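Local coordinates for intracellular protease/amidase (Salmonella enterica subsp. enterica serovar Typhimurium, PDB 4K2H), which binds zinc and may act as a peptidase, as a member of the DJ-1/PfpI family, at residues Ala8-Pro13 and Val70-Gly75. The protein carries 1 engineered substitution. Residues are numbered along the deposited sequence; the frame is centred on the assembly and turned at random.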
ATOM      1  N   ALA A   8      -9.020  -0.343 -14.297  1.00 28.76           N
ATOM      2  CA  ALA A   8      -8.071  -1.452 -14.470  1.00 29.11           C
ATOM      3  C   ALA A   8      -6.701  -1.067 -13.889  1.00 28.11           C
ATOM      4  O   ALA A   8      -6.170   0.009 -14.197  1.00 27.88           O
ATOM      5  CB  ALA A   8      -7.918  -1.810 -15.952  1.00 28.59           C
ATOM      6  N   VAL A   9      -6.138  -1.928 -13.053  1.00 26.55           N
ATOM      7  CA  VAL A   9      -4.794  -1.694 -12.520  1.00 26.07           C
ATOM      8  C   VAL A   9      -3.941  -2.783 -13.141  1.00 26.39           C
ATOM      9  O   VAL A   9      -4.216  -3.975 -12.972  1.00 25.65           O
ATOM     10  CB  VAL A   9      -4.759  -1.778 -10.985  1.00 26.62           C
ATOM     11  CG1 VAL A   9      -3.344  -1.575 -10.429  1.00 26.23           C
ATOM     12  CG2 VAL A   9      -5.705  -0.762 -10.376  1.00 26.98           C
ATOM     13  N   LEU A  10      -2.936  -2.386 -13.906  1.00 26.45           N
ATOM     14  CA  LEU A  10      -2.119  -3.374 -14.598  1.00 26.35           C
ATOM     15  C   LEU A  10      -0.989  -3.819 -13.688  1.00 25.32           C
ATOM     16  O   LEU A  10      -0.263  -3.003 -13.116  1.00 25.20           O
ATOM     17  CB  LEU A  10      -1.544  -2.818 -15.910  1.00 26.39           C
ATOM     18  CG  LEU A  10      -2.561  -2.256 -16.908  1.00 26.76           C
ATOM     19  CD1 LEU A  10      -1.886  -1.965 -18.229  1.00 26.99           C
ATOM     20  CD2 LEU A  10      -3.736  -3.183 -17.129  1.00 27.23           C
ATOM     21  N   LEU A  11      -0.836  -5.131 -13.586  1.00 25.20           N
ATOM     22  CA  LEU A  11       0.156  -5.716 -12.703  1.00 23.94           C
ATOM     23  C   LEU A  11       1.160  -6.564 -13.480  1.00 24.09           C
ATOM     24  O   LEU A  11       0.881  -7.706 -13.778  1.00 24.26           O
ATOM     25  CB  LEU A  11      -0.525  -6.561 -11.628  1.00 23.38           C
ATOM     26  CG  LEU A  11      -1.491  -5.873 -10.670  1.00 23.38           C
ATOM     27  CD1 LEU A  11      -1.911  -6.842  -9.568  1.00 23.08           C
ATOM     28  CD2 LEU A  11      -0.925  -4.588 -10.061  1.00 23.06           C
ATOM     29  N   ALA A  12       2.337  -6.023 -13.764  1.00 23.82           N
ATOM     30  CA  ALA A  12       3.389  -6.800 -14.417  1.00 24.44           C
ATOM     31  C   ALA A  12       4.367  -7.342 -13.352  1.00 24.55           C
ATOM     32  O   ALA A  12       4.375  -6.850 -12.228  1.00 25.80           O
ATOM     33  CB  ALA A  12       4.119  -5.945 -15.436  1.00 24.51           C
ATOM     34  N   PRO A  13       5.198  -8.344 -13.699  1.00 24.53           N
ATOM     35  CA  PRO A  13       6.138  -8.826 -12.666  1.00 24.92           C
ATOM     36  C   PRO A  13       7.032  -7.701 -12.219  1.00 25.20           C
ATOM     37  O   PRO A  13       7.538  -6.952 -13.062  1.00 25.24           O
ATOM     38  CB  PRO A  13       6.906  -9.981 -13.385  1.00 25.18           C
ATOM     39  CG  PRO A  13       5.904 -10.496 -14.371  1.00 24.67           C
ATOM     40  CD  PRO A  13       5.186  -9.245 -14.864  1.00 24.62           C
ATOM     41  N   VAL A  70      -7.169   3.532 -16.477  1.00 30.06           N
ATOM     42  CA  VAL A  70      -6.114   2.502 -16.442  1.00 28.79           C
ATOM     43  C   VAL A  70      -4.955   3.015 -15.609  1.00 27.58           C
ATOM     44  O   VAL A  70      -4.297   4.000 -15.961  1.00 27.40           O
ATOM     45  CB  VAL A  70      -5.592   2.213 -17.857  1.00 28.81           C
ATOM     46  CG1 VAL A  70      -4.485   1.180 -17.843  1.00 29.22           C
ATOM     47  CG2 VAL A  70      -6.741   1.787 -18.744  1.00 29.49           C
ATOM     48  N   VAL A  71      -4.719   2.363 -14.489  1.00 27.00           N
ATOM     49  CA  VAL A  71      -3.575   2.686 -13.635  1.00 26.29           C
ATOM     50  C   VAL A  71      -2.341   1.905 -14.044  1.00 25.42           C
ATOM     51  O   VAL A  71      -2.376   0.677 -14.156  1.00 25.23           O
ATOM     52  CB  VAL A  71      -3.880   2.347 -12.173  1.00 25.78           C
ATOM     53  CG1 VAL A  71      -2.680   2.655 -11.295  1.00 26.00           C
ATOM     54  CG2 VAL A  71      -5.086   3.115 -11.706  1.00 25.75           C
ATOM     55  N   LEU A  72      -1.239   2.614 -14.226  1.00 26.20           N
ATOM     56  CA  LEU A  72       0.044   1.992 -14.565  1.00 26.53           C
ATOM     57  C   LEU A  72       1.016   2.199 -13.427  1.00 26.03           C
ATOM     58  O   LEU A  72       1.610   3.256 -13.311  1.00 27.15           O
ATOM     59  CB  LEU A  72       0.598   2.565 -15.863  1.00 27.50           C
ATOM     60  CG  LEU A  72      -0.335   2.461 -17.069  1.00 27.87           C
ATOM     61  CD1 LEU A  72       0.229   3.327 -18.181  1.00 29.70           C
ATOM     62  CD2 LEU A  72      -0.458   1.024 -17.545  1.00 28.03           C
ATOM     63  N   PRO A  73       1.137   1.213 -12.529  1.00 25.89           N
ATOM     64  CA  PRO A  73       2.103   1.328 -11.424  1.00 25.58           C
ATOM     65  C   PRO A  73       3.539   1.372 -11.918  1.00 25.32           C
ATOM     66  O   PRO A  73       3.807   1.074 -13.060  1.00 25.74           O
ATOM     67  CB  PRO A  73       1.869   0.072 -10.573  1.00 25.86           C
ATOM     68  CG  PRO A  73       0.818  -0.729 -11.245  1.00 26.13           C
ATOM     69  CD  PRO A  73       0.279   0.019 -12.439  1.00 25.97           C
ATOM     70  N   GLY A  74       4.451   1.769 -11.051  1.00 25.79           N
ATOM     71  CA  GLY A  74       5.864   1.774 -11.347  1.00 26.47           C
ATOM     72  C   GLY A  74       6.517   0.506 -10.865  1.00 27.32           C
ATOM     73  O   GLY A  74       5.921  -0.608 -10.970  1.00 27.82           O
ATOM     74  N   GLY A  75       7.720   0.675 -10.309  1.00 28.20           N
ATOM     75  CA  GLY A  75       8.663  -0.416 -10.066  1.00 28.80           C
ATOM     76  C   GLY A  75       9.625  -0.588 -11.237  1.00 29.69           C
ATOM     77  O   GLY A  75       9.198  -0.566 -12.395  1.00 30.51           O
TER
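Leu-10 and Leu-72 lie side by side on one face of the sheet and point the same way. Their tips press together tightly, Leu-10 CD1 being 3.4 Å from Leu-72 CD2. Leu-10 has CG anti to its carbonyl carbon (chi1 -55°), beside the backbone N. This also sets its branch obliquely against Val-70, with Leu-10 CG 4.0 Å from Val-70 CG1. Phe-91 of helix 86-97 packs on Leu-10, Ala-8 and Val-70 on this face.

On the opposite face Val-9 and Val-71 run alongside each other. Val-9 CG2 sits beside its own backbone N and meets Val-71 CB at 4.0 Å. The other branch, Val-9 CG1, is anti to N (chi1 178°) and touches Pro-73 CG loosely, at 4.3 Å.

The backbones pair as neighbouring parallel strands, 6-11 and 69-72, inside the central parallel sheet of the alpha/beta DJ-1/PfpI fold, between strands 33-38 and 101-104. Val-71 is gripped at both ends. Val-71 N donates to Ala-8 O at 2.8 Å. Leu-10 N donates to Val-71 O at 3.1 Å, almost straight (177°).

The ladder ends at Val-71. Pro-73 has no N-H to offer Leu-10 O, the next acceptor in register. Pro-73 CG and CD instead lie against Leu-10 O, each 3.1 Å from it. The Pro-73 side chain is also about 5 Å from that of the zinc ligand Glu-16. Next to it, Gly-74 N is hydrogen-bonded to Glu-19 OE1, and Gly-75 is the N-cap of helix 76-83.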